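Side-chain contacts in 450aa long hypothetical fmu protein (Pyrococcus horikoshii, PDB 2YXL), which probably methylates carbon 5 of cytosines in RNA, taking the methyl group from S-adenosyl-L-methionine: residues A[159-164]-A[175-180]; A[196-201]-A[220-225]; A[340-345]-A[350-355]; A[399-404]-A[423-428]; A[429-432]-A[437-440]. All coordinates share one frame; numbering follows the deposited sequence.

Contact 1: residues A[159-164]-A[175-180]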
# COMPACT_ATOMS: atom_id res chain seq x y z
N SER A 159 -9.14 15.63 9.89
CA SER A 159 -9.22 17.04 9.50
C SER A 159 -7.90 17.61 8.97
O SER A 159 -7.90 18.40 8.02
CB SER A 159 -9.74 17.89 10.66
OG SER A 159 -10.16 19.16 10.20
N TRP A 160 -6.78 17.22 9.59
CA TRP A 160 -5.46 17.70 9.18
C TRP A 160 -5.10 17.24 7.76
O TRP A 160 -4.48 17.99 7.01
CB TRP A 160 -4.37 17.26 10.17
CG TRP A 160 -3.90 15.83 10.02
CD1 TRP A 160 -4.37 14.74 10.69
CD2 TRP A 160 -2.87 15.35 9.14
NE1 TRP A 160 -3.70 13.61 10.28
CE2 TRP A 160 -2.77 13.96 9.33
CE3 TRP A 160 -2.02 15.97 8.21
CZ2 TRP A 160 -1.86 13.16 8.63
CZ3 TRP A 160 -1.11 15.18 7.51
CH2 TRP A 160 -1.04 13.79 7.73
N LEU A 161 -5.50 16.02 7.41
CA LEU A 161 -5.24 15.46 6.09
C LEU A 161 -6.10 16.17 5.05
O LEU A 161 -5.60 16.58 4.00
CB LEU A 161 -5.51 13.96 6.05
CG LEU A 161 -4.58 13.02 5.27
CD1 LEU A 161 -5.37 11.83 4.73
CD2 LEU A 161 -3.81 13.69 4.13
N ILE A 162 -7.39 16.31 5.35
CA ILE A 162 -8.34 17.03 4.49
C ILE A 162 -7.82 18.42 4.17
O ILE A 162 -7.85 18.86 3.01
CB ILE A 162 -9.74 17.12 5.14
CG1 ILE A 162 -10.34 15.72 5.32
CG2 ILE A 162 -10.66 18.03 4.32
CD1 ILE A 162 -11.60 15.67 6.17
N GLU A 163 -7.33 19.12 5.20
CA GLU A 163 -6.76 20.45 5.05
C GLU A 163 -5.52 20.42 4.16
O GLU A 163 -5.38 21.22 3.24
CB GLU A 163 -6.43 21.03 6.43
CG GLU A 163 -6.46 22.56 6.49
CD GLU A 163 -7.86 23.14 6.29
OE1 GLU A 163 -7.98 24.16 5.57
OE2 GLU A 163 -8.83 22.58 6.84
N ARG A 164 -4.63 19.46 4.44
CA ARG A 164 -3.38 19.31 3.70
C ARG A 164 -3.60 18.96 2.22
O ARG A 164 -2.87 19.44 1.35
CB ARG A 164 -2.49 18.27 4.38
CG ARG A 164 -1.01 18.32 4.00
CD ARG A 164 -0.31 19.53 4.60
NE ARG A 164 1.14 19.46 4.43
CZ ARG A 164 1.99 19.04 5.36
NH1 ARG A 164 1.55 18.66 6.56
NH2 ARG A 164 3.29 19.01 5.11
N ASP A 175 -13.06 14.93 -5.24
CA ASP A 175 -12.86 13.84 -6.19
C ASP A 175 -11.75 12.88 -5.76
O ASP A 175 -11.87 11.66 -5.93
CB ASP A 175 -12.57 14.38 -7.60
CG ASP A 175 -13.81 14.93 -8.28
OD1 ASP A 175 -14.91 14.36 -8.08
OD2 ASP A 175 -13.69 15.93 -9.01
N PHE A 176 -10.68 13.44 -5.19
CA PHE A 176 -9.57 12.65 -4.65
C PHE A 176 -10.06 11.68 -3.59
O PHE A 176 -9.76 10.48 -3.64
CB PHE A 176 -8.47 13.55 -4.08
CG PHE A 176 -7.42 12.80 -3.31
CD1 PHE A 176 -7.48 12.72 -1.92
CD2 PHE A 176 -6.36 12.17 -3.97
CE1 PHE A 176 -6.51 12.02 -1.20
CE2 PHE A 176 -5.39 11.48 -3.26
CZ PHE A 176 -5.46 11.40 -1.87
N PHE A 177 -10.80 12.20 -2.61
CA PHE A 177 -11.31 11.36 -1.53
C PHE A 177 -12.37 10.37 -2.02
O PHE A 177 -12.44 9.26 -1.51
CB PHE A 177 -11.79 12.20 -0.34
CG PHE A 177 -10.67 12.74 0.50
CD1 PHE A 177 -10.34 14.09 0.46
CD2 PHE A 177 -9.93 11.89 1.31
CE1 PHE A 177 -9.29 14.59 1.23
CE2 PHE A 177 -8.87 12.38 2.08
CZ PHE A 177 -8.56 13.74 2.04
N ARG A 178 -13.16 10.77 -3.01
CA ARG A 178 -14.07 9.84 -3.67
C ARG A 178 -13.32 8.64 -4.28
O ARG A 178 -13.70 7.49 -4.03
CB ARG A 178 -14.93 10.54 -4.73
CG ARG A 178 -16.23 11.10 -4.17
CD ARG A 178 -17.25 11.36 -5.27
NE ARG A 178 -16.98 12.60 -5.99
CZ ARG A 178 -17.62 13.75 -5.77
NH1 ARG A 178 -18.58 13.83 -4.86
NH2 ARG A 178 -17.29 14.83 -6.48
N SER A 179 -12.26 8.92 -5.03
CA SER A 179 -11.46 7.86 -5.65
C SER A 179 -10.73 6.93 -4.66
O SER A 179 -10.54 5.76 -4.95
CB SER A 179 -10.46 8.43 -6.65
OG SER A 179 -9.46 9.20 -6.00
N VAL A 180 -10.33 7.46 -3.50
CA VAL A 180 -9.71 6.62 -2.47
C VAL A 180 -10.74 5.99 -1.52
O VAL A 180 -10.38 5.20 -0.64
CB VAL A 180 -8.57 7.34 -1.67
CG1 VAL A 180 -7.44 7.76 -2.60
CG2 VAL A 180 -9.10 8.53 -0.87

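Contact 2: residues A[196-201]-A[220-225]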
# COMPACT_ATOMS: atom_id res chain seq x y z
N ALA A 196 7.20 -15.16 -19.00
CA ALA A 196 5.87 -15.33 -19.60
C ALA A 196 5.50 -14.14 -20.49
O ALA A 196 6.13 -13.08 -20.39
CB ALA A 196 4.82 -15.52 -18.51
N ASN A 197 4.50 -14.32 -21.34
CA ASN A 197 3.93 -13.19 -22.08
C ASN A 197 2.49 -12.88 -21.65
O ASN A 197 1.82 -13.73 -21.07
CB ASN A 197 4.03 -13.40 -23.60
CG ASN A 197 2.89 -14.22 -24.15
OD1 ASN A 197 2.92 -15.45 -24.09
ND2 ASN A 197 1.89 -13.55 -24.72
N VAL A 198 2.05 -11.66 -21.95
CA VAL A 198 0.79 -11.11 -21.42
C VAL A 198 -0.46 -11.95 -21.74
O VAL A 198 -1.19 -12.35 -20.83
CB VAL A 198 0.58 -9.64 -21.86
CG1 VAL A 198 -0.68 -9.07 -21.23
CG2 VAL A 198 1.78 -8.79 -21.48
N GLU A 199 -0.68 -12.23 -23.03
CA GLU A 199 -1.88 -12.95 -23.47
C GLU A 199 -1.98 -14.34 -22.85
O GLU A 199 -3.07 -14.78 -22.47
CB GLU A 199 -1.93 -13.04 -25.00
CG GLU A 199 -2.33 -11.74 -25.71
CD GLU A 199 -3.73 -11.25 -25.34
OE1 GLU A 199 -3.88 -10.03 -25.12
OE2 GLU A 199 -4.67 -12.08 -25.26
N GLU A 200 -0.85 -15.03 -22.75
CA GLU A 200 -0.76 -16.34 -22.11
C GLU A 200 -1.23 -16.26 -20.65
O GLU A 200 -1.98 -17.13 -20.19
CB GLU A 200 0.69 -16.85 -22.19
CG GLU A 200 1.00 -18.08 -21.35
CD GLU A 200 2.45 -18.11 -20.87
OE1 GLU A 200 2.97 -19.22 -20.61
OE2 GLU A 200 3.07 -17.03 -20.76
N VAL A 201 -0.80 -15.22 -19.94
CA VAL A 201 -1.22 -14.97 -18.56
C VAL A 201 -2.71 -14.64 -18.48
O VAL A 201 -3.43 -15.21 -17.66
CB VAL A 201 -0.36 -13.86 -17.89
CG1 VAL A 201 -0.97 -13.42 -16.56
CG2 VAL A 201 1.07 -14.34 -17.69
N THR A 220 1.95 -4.46 -19.80
CA THR A 220 2.36 -5.60 -18.96
C THR A 220 1.65 -5.58 -17.61
O THR A 220 1.77 -6.53 -16.82
CB THR A 220 3.89 -5.67 -18.76
OG1 THR A 220 4.40 -4.38 -18.41
CG2 THR A 220 4.57 -6.15 -20.03
N ILE A 221 0.90 -4.51 -17.35
CA ILE A 221 0.10 -4.38 -16.13
C ILE A 221 -1.34 -4.85 -16.38
O ILE A 221 -1.98 -4.46 -17.36
CB ILE A 221 0.12 -2.92 -15.58
CG1 ILE A 221 1.50 -2.58 -14.99
CG2 ILE A 221 -1.00 -2.69 -14.55
CD1 ILE A 221 1.82 -3.27 -13.65
N LEU A 222 -1.83 -5.70 -15.48
CA LEU A 222 -3.19 -6.20 -15.55
C LEU A 222 -3.94 -5.88 -14.27
O LEU A 222 -3.40 -6.05 -13.18
CB LEU A 222 -3.22 -7.71 -15.79
CG LEU A 222 -2.41 -8.32 -16.94
CD1 LEU A 222 -2.40 -9.83 -16.81
CD2 LEU A 222 -2.94 -7.89 -18.31
N LYS A 223 -5.17 -5.42 -14.42
CA LYS A 223 -6.06 -5.30 -13.27
C LYS A 223 -6.98 -6.52 -13.24
O LYS A 223 -7.64 -6.84 -14.23
CB LYS A 223 -6.85 -3.99 -13.32
CG LYS A 223 -5.96 -2.75 -13.15
CD LYS A 223 -6.72 -1.44 -13.33
CE LYS A 223 -5.85 -0.22 -12.96
NZ LYS A 223 -4.76 0.07 -13.97
N ILE A 224 -6.96 -7.23 -12.12
CA ILE A 224 -7.80 -8.41 -11.94
C ILE A 224 -8.79 -8.19 -10.80
O ILE A 224 -8.45 -7.59 -9.78
CB ILE A 224 -6.97 -9.71 -11.73
CG1 ILE A 224 -6.15 -9.67 -10.44
CG2 ILE A 224 -6.07 -9.97 -12.95
CD1 ILE A 224 -5.59 -11.02 -10.00
N LYS A 225 -10.02 -8.66 -10.99
CA LYS A 225 -11.07 -8.49 -10.00
C LYS A 225 -10.97 -9.58 -8.94
O LYS A 225 -11.13 -10.77 -9.25
CB LYS A 225 -12.45 -8.50 -10.67
CG LYS A 225 -13.57 -7.88 -9.83
CD LYS A 225 -14.86 -7.77 -10.63
CE LYS A 225 -15.80 -6.71 -10.06
NZ LYS A 225 -16.50 -7.17 -8.82

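Contact 3: residues A[340-345]-A[350-355]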
# COMPACT_ATOMS: atom_id res chain seq x y z
N CYS A 340 8.73 6.56 2.24
CA CYS A 340 7.90 7.75 2.32
C CYS A 340 6.67 7.52 3.19
O CYS A 340 6.50 6.45 3.77
CB CYS A 340 7.50 8.21 0.92
SG CYS A 340 6.42 7.07 0.04
N THR A 341 5.82 8.54 3.28
CA THR A 341 4.59 8.50 4.07
C THR A 341 3.54 7.52 3.54
O THR A 341 2.71 7.03 4.30
CB THR A 341 3.93 9.89 4.18
OG1 THR A 341 3.77 10.45 2.87
CG2 THR A 341 4.77 10.82 5.06
N SER A 342 3.59 7.26 2.23
CA SER A 342 2.63 6.39 1.53
C SER A 342 1.24 7.01 1.37
O SER A 342 0.27 6.30 1.07
CB SER A 342 2.53 5.00 2.20
OG SER A 342 3.55 4.13 1.75
N SER A 343 1.14 8.33 1.55
CA SER A 343 -0.14 9.04 1.51
C SER A 343 -0.91 8.84 0.20
O SER A 343 -2.14 8.91 0.18
CB SER A 343 0.07 10.54 1.76
OG SER A 343 0.99 11.07 0.82
N GLY A 344 -0.18 8.60 -0.88
CA GLY A 344 -0.80 8.33 -2.18
C GLY A 344 -1.43 6.95 -2.28
O GLY A 344 -2.12 6.66 -3.26
N THR A 345 -1.20 6.11 -1.28
CA THR A 345 -1.71 4.74 -1.30
C THR A 345 -2.93 4.53 -0.40
O THR A 345 -3.32 3.39 -0.13
CB THR A 345 -0.60 3.70 -0.97
OG1 THR A 345 -0.22 3.81 0.41
CG2 THR A 345 0.63 3.91 -1.85
N PRO A 350 -6.34 1.69 3.14
CA PRO A 350 -7.13 2.81 3.64
C PRO A 350 -6.78 3.27 5.05
O PRO A 350 -6.89 4.46 5.35
CB PRO A 350 -8.56 2.27 3.58
CG PRO A 350 -8.51 1.16 2.58
CD PRO A 350 -7.18 0.53 2.81
N GLU A 351 -6.34 2.34 5.91
CA GLU A 351 -6.05 2.67 7.31
C GLU A 351 -4.89 3.65 7.50
O GLU A 351 -4.80 4.30 8.54
CB GLU A 351 -5.84 1.40 8.15
CG GLU A 351 -4.52 0.68 7.94
CD GLU A 351 -4.53 -0.33 6.80
OE1 GLU A 351 -5.31 -0.16 5.83
OE2 GLU A 351 -3.75 -1.29 6.87
N LEU A 352 -4.03 3.77 6.49
CA LEU A 352 -2.87 4.67 6.54
C LEU A 352 -3.25 6.13 6.78
O LEU A 352 -2.51 6.86 7.43
CB LEU A 352 -1.99 4.53 5.29
CG LEU A 352 -1.14 3.26 5.18
CD1 LEU A 352 -0.26 3.31 3.95
CD2 LEU A 352 -0.29 3.02 6.43
N ARG A 353 -4.41 6.53 6.26
CA ARG A 353 -4.91 7.89 6.45
C ARG A 353 -5.06 8.25 7.93
O ARG A 353 -4.99 9.42 8.30
CB ARG A 353 -6.23 8.10 5.70
CG ARG A 353 -7.44 7.42 6.33
CD ARG A 353 -8.67 7.48 5.45
NE ARG A 353 -8.53 6.68 4.24
CZ ARG A 353 -9.41 6.67 3.23
NH1 ARG A 353 -9.19 5.90 2.17
NH2 ARG A 353 -10.50 7.43 3.28
N TRP A 354 -5.26 7.24 8.77
CA TRP A 354 -5.44 7.44 10.21
C TRP A 354 -4.14 7.28 11.01
O TRP A 354 -4.00 7.87 12.08
CB TRP A 354 -6.53 6.51 10.75
CG TRP A 354 -7.85 6.72 10.08
CD1 TRP A 354 -8.44 5.89 9.17
CD2 TRP A 354 -8.72 7.84 10.24
NE1 TRP A 354 -9.64 6.43 8.76
CE2 TRP A 354 -9.84 7.62 9.40
CE3 TRP A 354 -8.68 9.01 11.01
CZ2 TRP A 354 -10.90 8.52 9.31
CZ3 TRP A 354 -9.73 9.90 10.93
CH2 TRP A 354 -10.83 9.66 10.08
N ARG A 355 -3.20 6.51 10.47
CA ARG A 355 -1.94 6.24 11.16
C ARG A 355 -0.86 7.28 10.85
O ARG A 355 0.12 7.40 11.58
CB ARG A 355 -1.42 4.82 10.84
CG ARG A 355 -2.48 3.72 10.94
CD ARG A 355 -2.08 2.62 11.94
NE ARG A 355 -0.76 2.05 11.68
CZ ARG A 355 -0.14 1.18 12.48
NH1 ARG A 355 1.06 0.72 12.15
NH2 ARG A 355 -0.72 0.77 13.61

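Contact 4: residues A[399-404]-A[423-428]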
# COMPACT_ATOMS: atom_id res chain seq x y z
N LYS A 399 9.59 19.79 -3.17
CA LYS A 399 10.46 20.46 -2.21
C LYS A 399 11.84 19.78 -2.15
O LYS A 399 12.86 20.46 -2.14
CB LYS A 399 9.81 20.47 -0.82
CG LYS A 399 10.62 21.11 0.29
CD LYS A 399 9.97 20.83 1.63
CE LYS A 399 10.53 21.70 2.73
NZ LYS A 399 9.66 21.64 3.94
N ASN A 400 11.84 18.45 -2.12
CA ASN A 400 13.08 17.68 -2.08
C ASN A 400 13.91 17.75 -3.37
O ASN A 400 15.13 17.55 -3.34
CB ASN A 400 12.80 16.21 -1.72
CG ASN A 400 12.67 15.99 -0.23
OD1 ASN A 400 12.91 16.89 0.58
ND2 ASN A 400 12.31 14.77 0.15
N ILE A 401 13.25 18.02 -4.49
CA ILE A 401 13.93 18.15 -5.78
C ILE A 401 14.51 19.56 -5.97
O ILE A 401 15.63 19.70 -6.46
CB ILE A 401 13.02 17.72 -6.97
CG1 ILE A 401 12.59 16.25 -6.82
CG2 ILE A 401 13.71 17.94 -8.32
CD1 ILE A 401 13.74 15.26 -6.59
N ARG A 402 13.74 20.57 -5.58
CA ARG A 402 14.22 21.96 -5.60
C ARG A 402 15.47 22.13 -4.75
O ARG A 402 16.39 22.86 -5.12
CB ARG A 402 13.13 22.93 -5.14
CG ARG A 402 12.09 23.26 -6.19
CD ARG A 402 11.28 24.48 -5.80
NE ARG A 402 10.07 24.62 -6.61
CZ ARG A 402 8.90 24.05 -6.31
NH1 ARG A 402 7.85 24.23 -7.11
NH2 ARG A 402 8.77 23.30 -5.23
N TRP A 403 15.50 21.44 -3.60
CA TRP A 403 16.67 21.40 -2.74
C TRP A 403 17.84 20.72 -3.45
O TRP A 403 18.97 21.21 -3.41
CB TRP A 403 16.36 20.67 -1.42
CG TRP A 403 17.58 20.40 -0.59
CD1 TRP A 403 18.18 21.26 0.29
CD2 TRP A 403 18.35 19.20 -0.56
NE1 TRP A 403 19.27 20.66 0.86
CE2 TRP A 403 19.41 19.40 0.36
CE3 TRP A 403 18.26 17.96 -1.23
CZ2 TRP A 403 20.36 18.41 0.64
CZ3 TRP A 403 19.21 16.98 -0.95
CH2 TRP A 403 20.25 17.22 -0.03
N PHE A 404 17.55 19.59 -4.10
CA PHE A 404 18.56 18.80 -4.81
C PHE A 404 19.21 19.59 -5.94
O PHE A 404 20.43 19.52 -6.14
CB PHE A 404 17.95 17.50 -5.34
CG PHE A 404 18.96 16.53 -5.89
CD1 PHE A 404 19.20 16.46 -7.25
CD2 PHE A 404 19.67 15.69 -5.04
CE1 PHE A 404 20.13 15.56 -7.76
CE2 PHE A 404 20.60 14.79 -5.54
CZ PHE A 404 20.83 14.73 -6.91
N GLY A 423 3.87 17.65 -12.45
CA GLY A 423 3.96 17.97 -11.03
C GLY A 423 3.98 19.48 -10.82
O GLY A 423 3.75 20.25 -11.75
N PHE A 424 4.28 19.90 -9.59
CA PHE A 424 4.27 21.33 -9.27
C PHE A 424 5.59 22.02 -9.62
O PHE A 424 5.68 23.25 -9.62
CB PHE A 424 3.85 21.56 -7.81
CG PHE A 424 2.44 21.13 -7.53
CD1 PHE A 424 2.17 19.85 -7.03
CD2 PHE A 424 1.37 21.98 -7.79
CE1 PHE A 424 0.86 19.44 -6.78
CE2 PHE A 424 0.05 21.58 -7.54
CZ PHE A 424 -0.20 20.31 -7.03
N LEU A 425 6.60 21.22 -9.92
CA LEU A 425 7.84 21.68 -10.54
C LEU A 425 7.86 21.15 -11.97
O LEU A 425 7.71 19.94 -12.18
CB LEU A 425 9.05 21.19 -9.75
CG LEU A 425 10.45 21.55 -10.25
CD1 LEU A 425 10.75 23.03 -10.06
CD2 LEU A 425 11.49 20.69 -9.55
N GLU A 426 8.05 22.03 -12.95
CA GLU A 426 8.01 21.63 -14.36
C GLU A 426 9.13 20.66 -14.73
O GLU A 426 10.30 20.92 -14.46
CB GLU A 426 8.00 22.84 -15.29
CG GLU A 426 6.63 23.48 -15.47
CD GLU A 426 6.44 24.15 -16.83
OE1 GLU A 426 5.32 24.65 -17.09
OE2 GLU A 426 7.40 24.18 -17.63
N GLY A 427 8.75 19.55 -15.34
CA GLY A 427 9.68 18.48 -15.68
C GLY A 427 9.44 17.24 -14.83
O GLY A 427 9.90 16.14 -15.17
N THR A 428 8.73 17.43 -13.72
CA THR A 428 8.36 16.33 -12.84
C THR A 428 6.95 15.84 -13.16
O THR A 428 6.15 16.57 -13.74
CB THR A 428 8.44 16.72 -11.33
OG1 THR A 428 7.46 17.72 -11.03
CG2 THR A 428 9.83 17.21 -10.97

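Contact 5: residues A[429-432]-A[437-440]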
# COMPACT_ATOMS: atom_id res chain seq x y z
N MET A 429 6.66 14.60 -12.78
CA MET A 429 5.40 13.96 -13.13
C MET A 429 4.69 13.43 -11.90
O MET A 429 5.32 12.92 -10.98
CB MET A 429 5.66 12.84 -14.14
CG MET A 429 4.41 12.21 -14.74
SD MET A 429 4.79 11.20 -16.18
CE MET A 429 5.74 9.86 -15.46
N ARG A 430 3.36 13.56 -11.89
CA ARG A 430 2.54 13.04 -10.81
C ARG A 430 1.39 12.17 -11.34
O ARG A 430 0.77 12.50 -12.36
CB ARG A 430 1.97 14.17 -9.95
CG ARG A 430 2.94 14.72 -8.92
CD ARG A 430 2.27 15.80 -8.09
NE ARG A 430 3.06 16.18 -6.93
CZ ARG A 430 2.75 15.88 -5.67
NH1 ARG A 430 1.65 15.19 -5.38
NH2 ARG A 430 3.54 16.29 -4.68
N ALA A 431 1.13 11.07 -10.64
CA ALA A 431 -0.06 10.26 -10.86
C ALA A 431 -1.04 10.52 -9.72
O ALA A 431 -0.63 10.76 -8.58
CB ALA A 431 0.30 8.78 -10.92
N TRP A 432 -2.32 10.49 -10.05
CA TRP A 432 -3.39 10.73 -9.08
C TRP A 432 -4.48 9.67 -9.20
O TRP A 432 -4.85 9.30 -10.31
CB TRP A 432 -4.00 12.12 -9.29
CG TRP A 432 -3.07 13.25 -8.98
CD1 TRP A 432 -2.34 13.98 -9.88
CD2 TRP A 432 -2.77 13.80 -7.69
NE1 TRP A 432 -1.61 14.94 -9.24
CE2 TRP A 432 -1.85 14.86 -7.89
CE3 TRP A 432 -3.19 13.50 -6.39
CZ2 TRP A 432 -1.34 15.62 -6.83
CZ3 TRP A 432 -2.68 14.25 -5.34
CH2 TRP A 432 -1.77 15.30 -5.56
N SER A 437 -6.64 6.37 -11.91
CA SER A 437 -7.00 5.06 -11.36
C SER A 437 -5.79 4.19 -11.00
O SER A 437 -5.78 2.98 -11.19
CB SER A 437 -7.95 4.30 -12.31
OG SER A 437 -9.19 4.97 -12.40
N THR A 438 -4.76 4.86 -10.49
CA THR A 438 -3.61 4.19 -9.88
C THR A 438 -3.31 4.96 -8.59
O THR A 438 -3.98 5.95 -8.30
CB THR A 438 -2.39 4.14 -10.85
OG1 THR A 438 -1.38 3.27 -10.32
CG2 THR A 438 -1.81 5.53 -11.11
N ILE A 439 -2.34 4.49 -7.81
CA ILE A 439 -1.93 5.20 -6.58
C ILE A 439 -1.33 6.58 -6.86
O ILE A 439 -0.81 6.82 -7.95
CB ILE A 439 -0.92 4.37 -5.75
CG1 ILE A 439 0.27 3.94 -6.63
CG2 ILE A 439 -1.61 3.17 -5.10
CD1 ILE A 439 1.47 3.40 -5.86
N GLY A 440 -1.42 7.48 -5.89
CA GLY A 440 -0.73 8.77 -5.94
C GLY A 440 0.77 8.53 -6.01
O GLY A 440 1.32 7.77 -5.22

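Contact 1: residues A[159-164]-A[175-180]
The phenyl ring of F177 is the flat group of this contact, and L161 and I162 reach it from the neighbouring helix. L161 brings CD1 to the ring edge, close to the ring plane, 4.4 Å from F177 CE2. I162 approaches obliquely, with its CA 4.1 Å and its CG1 4.2 Å from F177 CZ at the far end of the ring. One face of F177 is occupied from within its own helix: F176 CD1 sits over the ring centre, 3.8 Å above the plane, in a T-shaped (edge-to-face) arrangement. F177 CD1 in turn lies in plane at the F176 edge, and V180 CG1 stands over an F176 face. Because CG of F177 lies anti to the carbonyl carbon (chi1 -76°), the ring is carried toward helix 159-169, while F176 rests on V165 and L169. The ring of Y155, almost parallel to that of F177, brings in helix 147-155. All three residues that touch across the contact are buried, and the bonding is apolar. The arrangement is that of two consecutive helices, 159-169 and 173-181, joined by a short loop and packed through an aromatic residue, leading into the first strand of the ferredoxin-like sheet.

Contact 2: residues A[196-201]-A[220-225]
V198 and L222 account for most of the surface buried here, with T220 a distant third. Both branches of V198 are used. Its CG1, anti to the backbone N (chi1 -176°), meets L222 CD2 at 3.9 Å as the two side chains slide past each other in opposite directions. Its CG2 turns instead to the residue just before the strand, where T220 CG2 lies 4.1 Å away and the two side chains cross at about a right angle. L222 is forked in the same manner: while CD2 goes to V198, CD1 touches V201 CG1 at 3.9 Å, so that the leucine bridges residues one turn apart on the helix. L222 thus meets the helix through its two methyls. Around this pair, L222 also packs on V191, I202 and L205, which closes a hydrophobic layer beneath the helix. The helix begins at V198, and its first turn is steadied from the polar side: E200 OE2 accepts from the backbone N of N197, the N-cap residue, at 3.1 Å, one half of a capping box. Strand 221-225 is paired on one side with 186-191 and on the other with 212-214. Helix 198-207 joins these two outer neighbours, which run parallel with 221-225 between them, a beta-alpha-beta crossover as in ferredoxin-like domains.

Contact 3: residues A[340-345]-A[350-355]
L352 CD1 is wedged between two residues of the loop, S342 and T345, and this one methyl group makes the tight part of the contact. It lies 3.7 Å from S342 CB and 3.6 Å from T345 OG1. T345 places OG1 between its backbone N and carbonyl carbon (chi1 69°), which folds the hydroxyl back over the turn, where it donates to S342 O at 2.6 Å in the carbonyl plane, on a lone pair. The backbone N of T345 bonds to the same oxygen at 2.8 Å, so S342 O is gripped twice. Were T345 an alanine, S342 O would probably be left with the backbone N-H as its mate in this turn, and a gap would be likely to open beside L352 CD1. C340 is the cysteine of the Pro-Cys motif (motif IV) that follows strand 331-337, as in RNA cytosine-5 methyltransferases. The S342 side chain comes within about 4 Å of that of C390, the predicted nucleophile, and about 6 Å from the bound sinefungin. This edge is the more open side of the contact, S342 and L352 being partly exposed, whereas T345 is buried. On the helix side, order comes from R353, whose NE bonds to P350 O at 3.0 Å, the oxygen lying 27° out of the guanidinium plane. NH1 and NH2 of the same arginine tie segment 350-355 to V180 and N181 at the end of helix 173-181, to L156 after helix 147-155, and to the loop at I346.

Contact 4: residues A[399-404]-A[423-428]
R402 and L425 mark the closest approach of the two backbones, their CA atoms 8.1 Å apart, where a regular helix faces a loop that contains a type II beta turn from L425 to T428. G427 holds the third position of the turn with phi at 110°, where a side chain would be jammed against the carbonyl O of E426. L425 O receives two donors from T428, the backbone N and OG1, the latter at 2.5 Å, in the carbonyl plane and on a lone pair. G423 N bonds to T428 O, drawing the two ends of the loop together. From this braced loop L425 points to the helix, with CG anti to the backbone N (chi1 179°), and its two methyls part company. CD2 meets I401 CG2 at 3.7 Å, the buried half of the contact. CD1 lies 3.9 Å from R402 NE, alongside an arginine chain extended from CG to NE that runs past the leucine in the opposite direction. One face of the R402 guanidinium lies over L425 CB, offset toward the rim, while NH1 stands 3.5 Å from F424 O at an angle too poor for a hydrogen bond; this exposed end therefore rests on the loop mainly by packing. I401 continues inward onto F442 and A444, and E398 OE1 accepts from F424 N. The contact joins the connection of a beta hairpin, strands 421-422 and 429-431, to helix 398-407 at the periphery of the Rossmann-like methyltransferase domain.

Contact 5: residues A[429-432]-A[437-440]
A431 O receives a CA-H of G440 at 3.3 Å, with an angle of 151° at the hydrogen, the shortest polar approach between the two segments. It is a weak interaction, placed next to the antiparallel pairing in which A431 and F441 are linked through their backbones. The A431 methyl is turned to the other segment and fills the space between two of its groups: CB lies 3.7 Å from I439 O and 3.9 Å from T438 CG2. T438 presents its methyl because OG1 is anti to the backbone N (chi1 -169°), leaving CG2 between N and the carbonyl carbon. That torsion also sends the hydroxyl elsewhere, to a hydrogen bond with A247 N, so the threonine joins this loop to helix 246-255. W432 takes part mainly through its main chain, W432 C standing 3.9 Å from T438 O. Its indole leaves in another direction, onto I168 and L169 of helix 159-169, while the backbone N of W432 is bonded to H436 ND1. Between the segments the short helix 433-436 turns the chain round, and S437 departs from it with a positive phi. I439 points away from strand 429-431, and its side chain comes to about 4 Å from that of C390, the predicted nucleophile. With methyls, backbone groups and a weak CA-H...O making the approach, it probably depends on the fit of the two backbones rather than on strong bonds.

Contacts 1, 2 and 5 are buried, whereas contacts 3 and 4 are only partly so. Contacts 1 and 2 are apolar, one aromatic between helices, the other aliphatic between helix and sheet. Contact 3 sets one leucine methyl against a loop held by a threonine hydroxyl, contact 4 adds an exposed arginine, and contact 5 relies on backbone. Contacts 3 and 5 both border C390, the predicted nucleophile, and are joined by a hydrogen bond from G440 N to G344 O. Contact 1 meets contact 3 through V180 O and R353 NH1, and contact 5 through F176 and W432. Contacts 4 and 5 share the hairpin ending in strand 429-431, while contact 2 touches contact 5 through K223 and S437.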